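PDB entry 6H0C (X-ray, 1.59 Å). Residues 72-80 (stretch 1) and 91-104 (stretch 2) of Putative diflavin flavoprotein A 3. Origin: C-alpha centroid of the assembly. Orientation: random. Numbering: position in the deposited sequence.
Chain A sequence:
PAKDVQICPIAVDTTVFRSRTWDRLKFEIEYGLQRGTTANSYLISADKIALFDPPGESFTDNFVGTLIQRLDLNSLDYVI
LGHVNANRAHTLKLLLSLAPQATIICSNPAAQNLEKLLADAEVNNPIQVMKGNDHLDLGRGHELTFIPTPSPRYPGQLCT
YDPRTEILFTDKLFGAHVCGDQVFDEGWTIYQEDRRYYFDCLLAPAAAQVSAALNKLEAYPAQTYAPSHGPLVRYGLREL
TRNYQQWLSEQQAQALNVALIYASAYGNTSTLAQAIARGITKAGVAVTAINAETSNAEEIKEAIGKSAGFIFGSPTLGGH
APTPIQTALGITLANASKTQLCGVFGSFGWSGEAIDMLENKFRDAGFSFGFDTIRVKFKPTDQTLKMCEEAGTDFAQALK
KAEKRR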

# COMPACT_ATOMS: atom_id res chain seq x y z
N ASP A 72 -9.50 -20.07 20.96
CA ASP A 72 -10.50 -19.34 21.72
C ASP A 72 -10.20 -17.85 21.62
O ASP A 72 -9.24 -17.37 22.22
CB ASP A 72 -10.51 -19.79 23.19
CG ASP A 72 -11.63 -19.16 23.99
OD1 ASP A 72 -12.09 -18.04 23.66
OD2 ASP A 72 -12.06 -19.79 24.98
N LEU A 73 -11.03 -17.13 20.88
CA LEU A 73 -10.78 -15.71 20.65
C LEU A 73 -10.79 -14.91 21.95
O LEU A 73 -10.29 -13.79 21.99
CB LEU A 73 -11.80 -15.12 19.67
CG LEU A 73 -11.54 -15.41 18.20
CD1 LEU A 73 -10.08 -15.21 17.87
CD2 LEU A 73 -11.97 -16.82 17.87
N ASN A 74 -11.34 -15.49 23.01
CA ASN A 74 -11.32 -14.83 24.30
C ASN A 74 -9.91 -14.79 24.88
O ASN A 74 -9.65 -14.03 25.80
CB ASN A 74 -12.26 -15.52 25.28
CG ASN A 74 -13.71 -15.33 24.91
OD1 ASN A 74 -14.29 -14.28 25.15
ND2 ASN A 74 -14.30 -16.36 24.31
N SER A 75 -9.02 -15.61 24.33
CA SER A 75 -7.64 -15.68 24.81
C SER A 75 -6.70 -14.82 23.97
O SER A 75 -5.50 -14.73 24.26
CB SER A 75 -7.15 -17.13 24.82
OG SER A 75 -7.15 -17.66 23.51
N LEU A 76 -7.24 -14.21 22.93
CA LEU A 76 -6.46 -13.31 22.09
C LEU A 76 -6.07 -12.04 22.84
O LEU A 76 -6.92 -11.24 23.20
CB LEU A 76 -7.25 -12.95 20.83
CG LEU A 76 -6.43 -12.29 19.72
CD1 LEU A 76 -5.31 -13.22 19.27
CD2 LEU A 76 -7.35 -11.96 18.56
N ASP A 77 -4.77 -11.85 23.06
CA ASP A 77 -4.28 -10.67 23.77
C ASP A 77 -4.11 -9.46 22.86
O ASP A 77 -4.43 -8.33 23.25
CB ASP A 77 -2.95 -10.96 24.46
CG ASP A 77 -3.09 -11.97 25.57
OD1 ASP A 77 -3.72 -11.64 26.60
OD2 ASP A 77 -2.56 -13.10 25.44
N TYR A 78 -3.59 -9.69 21.65
CA TYR A 78 -3.24 -8.59 20.76
C TYR A 78 -3.66 -8.81 19.33
O TYR A 78 -3.58 -9.93 18.81
CB TYR A 78 -1.73 -8.33 20.78
CG TYR A 78 -1.21 -7.96 22.15
CD1 TYR A 78 -1.47 -6.70 22.70
CD2 TYR A 78 -0.45 -8.86 22.89
CE1 TYR A 78 -0.99 -6.36 23.95
CE2 TYR A 78 0.03 -8.52 24.14
CZ TYR A 78 -0.24 -7.27 24.66
OH TYR A 78 0.24 -6.94 25.90
N VAL A 79 -4.11 -7.72 18.70
CA VAL A 79 -4.24 -7.71 17.25
C VAL A 79 -3.28 -6.65 16.68
O VAL A 79 -3.43 -5.45 16.92
CB VAL A 79 -5.69 -7.46 16.80
CG1 VAL A 79 -5.76 -7.44 15.27
CG2 VAL A 79 -6.59 -8.55 17.34
N ILE A 80 -2.29 -7.12 15.94
CA ILE A 80 -1.24 -6.26 15.41
C ILE A 80 -1.53 -5.95 13.94
O ILE A 80 -1.74 -6.87 13.14
CB ILE A 80 0.15 -6.92 15.57
CG1 ILE A 80 0.40 -7.26 17.04
CG2 ILE A 80 1.24 -6.01 15.05
CD1 ILE A 80 1.76 -7.90 17.28
N THR A 91 -13.30 -6.59 8.65
CA THR A 91 -12.98 -7.83 9.35
C THR A 91 -12.71 -7.58 10.83
O THR A 91 -13.11 -8.38 11.69
CB THR A 91 -11.74 -8.52 8.75
OG1 THR A 91 -11.95 -8.72 7.34
CG2 THR A 91 -11.48 -9.85 9.44
N LEU A 92 -12.02 -6.49 11.11
CA LEU A 92 -11.71 -6.13 12.49
C LEU A 92 -12.96 -5.98 13.35
O LEU A 92 -12.96 -6.42 14.50
CB LEU A 92 -10.90 -4.84 12.56
CG LEU A 92 -9.41 -4.99 12.31
CD1 LEU A 92 -8.76 -3.62 12.36
CD2 LEU A 92 -8.81 -5.94 13.34
N LYS A 93 -14.00 -5.36 12.80
CA LYS A 93 -15.25 -5.16 13.55
C LYS A 93 -15.78 -6.49 14.08
O LYS A 93 -16.20 -6.59 15.23
CB LYS A 93 -16.32 -4.49 12.68
CG LYS A 93 -16.11 -3.02 12.38
CD LYS A 93 -17.19 -2.50 11.41
CE LYS A 93 -16.65 -1.42 10.46
NZ LYS A 93 -17.61 -1.08 9.37
N LEU A 94 -15.77 -7.51 13.23
CA LEU A 94 -16.27 -8.81 13.63
C LEU A 94 -15.33 -9.47 14.63
O LEU A 94 -15.75 -9.92 15.68
CB LEU A 94 -16.48 -9.72 12.42
CG LEU A 94 -16.92 -11.14 12.77
CD1 LEU A 94 -18.24 -11.09 13.52
CD2 LEU A 94 -17.03 -12.00 11.52
N LEU A 95 -14.04 -9.52 14.28
CA LEU A 95 -13.04 -10.16 15.14
C LEU A 95 -13.02 -9.57 16.56
O LEU A 95 -12.93 -10.30 17.55
CB LEU A 95 -11.65 -10.03 14.50
CG LEU A 95 -10.51 -10.66 15.29
CD1 LEU A 95 -10.76 -12.15 15.39
CD2 LEU A 95 -9.17 -10.39 14.62
N LEU A 96 -13.08 -8.25 16.65
CA LEU A 96 -12.99 -7.59 17.94
C LEU A 96 -14.28 -7.76 18.74
O LEU A 96 -14.27 -7.66 19.96
CB LEU A 96 -12.66 -6.11 17.77
CG LEU A 96 -11.28 -5.89 17.14
CD1 LEU A 96 -10.91 -4.42 17.10
CD2 LEU A 96 -10.25 -6.67 17.92
N SER A 97 -15.39 -8.03 18.05
CA SER A 97 -16.64 -8.39 18.73
C SER A 97 -16.46 -9.69 19.48
O SER A 97 -16.98 -9.87 20.58
CB SER A 97 -17.79 -8.53 17.73
OG SER A 97 -18.14 -7.27 17.17
N LEU A 98 -15.70 -10.60 18.88
CA LEU A 98 -15.45 -11.91 19.45
C LEU A 98 -14.26 -11.93 20.40
O LEU A 98 -14.07 -12.87 21.15
CB LEU A 98 -15.20 -12.91 18.33
CG LEU A 98 -16.41 -13.25 17.48
CD1 LEU A 98 -15.97 -13.66 16.08
CD2 LEU A 98 -17.16 -14.37 18.16
N ALA A 99 -13.45 -10.89 20.35
CA ALA A 99 -12.29 -10.79 21.22
C ALA A 99 -12.23 -9.41 21.86
O ALA A 99 -11.30 -8.64 21.63
CB ALA A 99 -11.01 -11.09 20.44
N PRO A 100 -13.26 -9.07 22.65
CA PRO A 100 -13.38 -7.73 23.23
C PRO A 100 -12.22 -7.38 24.16
O PRO A 100 -11.96 -6.20 24.39
CB PRO A 100 -14.70 -7.80 24.00
CG PRO A 100 -14.87 -9.25 24.31
CD PRO A 100 -14.32 -9.98 23.12
N GLN A 101 -11.53 -8.39 24.66
CA GLN A 101 -10.44 -8.16 25.60
C GLN A 101 -9.13 -7.82 24.91
O GLN A 101 -8.16 -7.43 25.57
CB GLN A 101 -10.24 -9.39 26.49
CG GLN A 101 -9.50 -10.53 25.81
CD GLN A 101 -10.28 -11.12 24.65
OE1 GLN A 101 -11.50 -11.28 24.73
NE2 GLN A 101 -9.59 -11.45 23.57
N ALA A 102 -9.08 -7.97 23.59
CA ALA A 102 -7.82 -7.77 22.87
C ALA A 102 -7.45 -6.29 22.77
O ALA A 102 -8.32 -5.42 22.75
CB ALA A 102 -7.89 -8.40 21.49
N THR A 103 -6.15 -6.01 22.70
CA THR A 103 -5.67 -4.66 22.45
C THR A 103 -5.16 -4.53 21.01
O THR A 103 -4.46 -5.41 20.51
CB THR A 103 -4.56 -4.29 23.41
OG1 THR A 103 -5.07 -4.30 24.74
CG2 THR A 103 -4.03 -2.90 23.10
N ILE A 104 -5.51 -3.43 20.35
CA ILE A 104 -5.01 -3.18 19.01
C ILE A 104 -3.60 -2.58 19.07
O ILE A 104 -3.34 -1.63 19.81
CB ILE A 104 -5.94 -2.24 18.23
CG1 ILE A 104 -7.30 -2.90 18.00
CG2 ILE A 104 -5.29 -1.84 16.90
CD1 ILE A 104 -8.48 -1.93 18.03
O HOH W 1 -12.95 -12.08 26.69
O HOH W 2 -4.70 -7.10 26.12

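Stretch 1 runs from a short 3-10 segment, Leu73 to Ser75, into a strand that ends the stretch at Ile80; stretch 2 opens within a helix that runs to Leu98, turns through a type I beta turn from Ala99 to Ala102, and enters a strand at Thr103. The helix 91-98 and strand 78-80 run nearly antiparallel, at 166°, with their axes 11.0 Å apart at closest approach. Because the turn reverses the chain, the strand that follows the helix lies parallel to stretch 1, pairing Tyr78 with Thr103 and Val79 with Ile104, each with CA atoms 4.9 Å apart.

Two backbone hydrogen bonds flank Tyr78 in the manner of a parallel ladder: Thr103 N donates to Asp77 O (2.9 Å) and Val79 N to Thr103 O (3.0 Å), both close to linear. Thr103 thus uses both its N and its O on stretch 1. CA-H...O contacts accompany them, the shortest from Tyr78 CA to Thr103 O at 3.4 Å. The turn itself is closed by Ala102 N donating to Ala99 O (3.0 Å).

Before the strands pair, Gln101 ties the turn to the 3-10 segment. Gln101 NE2 gives a nearly straight hydrogen bond to Leu76 O (2.7 Å) and a more bent one to Leu73 O (2.9 Å), so one amide group serves two backbone carbonyls. Leu73 O also accepts from Leu76 N (3.2 Å). Gln101 OE1 accepts from water 1 (2.6 Å), which also donates to Asn74 OD1 (3.0 Å) and so links two oxygens that could not bond directly. Asn74 is held in turn by Asp72, whose OD1 accepts from both Asn74 N (2.7 Å) and Asn74 ND2 (2.9 Å). Water 2 makes a second bridge, joining Asp77 O and Thr103 OG1, each 3.1 Å from the oxygen of water 2.

The apolar contacts join stretch 1 to the helix and to the turn that follows it. Val79 and Ile104 share a sheet face, and Val79 has the most area covered by the other stretch: its CG1 meets Leu92 CD2 at 3.9 Å, while its CG2 lies 4.2 Å from both Leu95 CD2 and Leu96 CD2. Leu73 CD1 touches Leu95 CD1 at 4.0 Å, and Leu73 CB sits 4.2 Å from Ala99 CB, which also meets Leu76 CD2 at 4.2 Å. On the other sheet face, Tyr78 CD1 rests 4.0 Å from Thr103 CB, with Thr103 O at the ring edge.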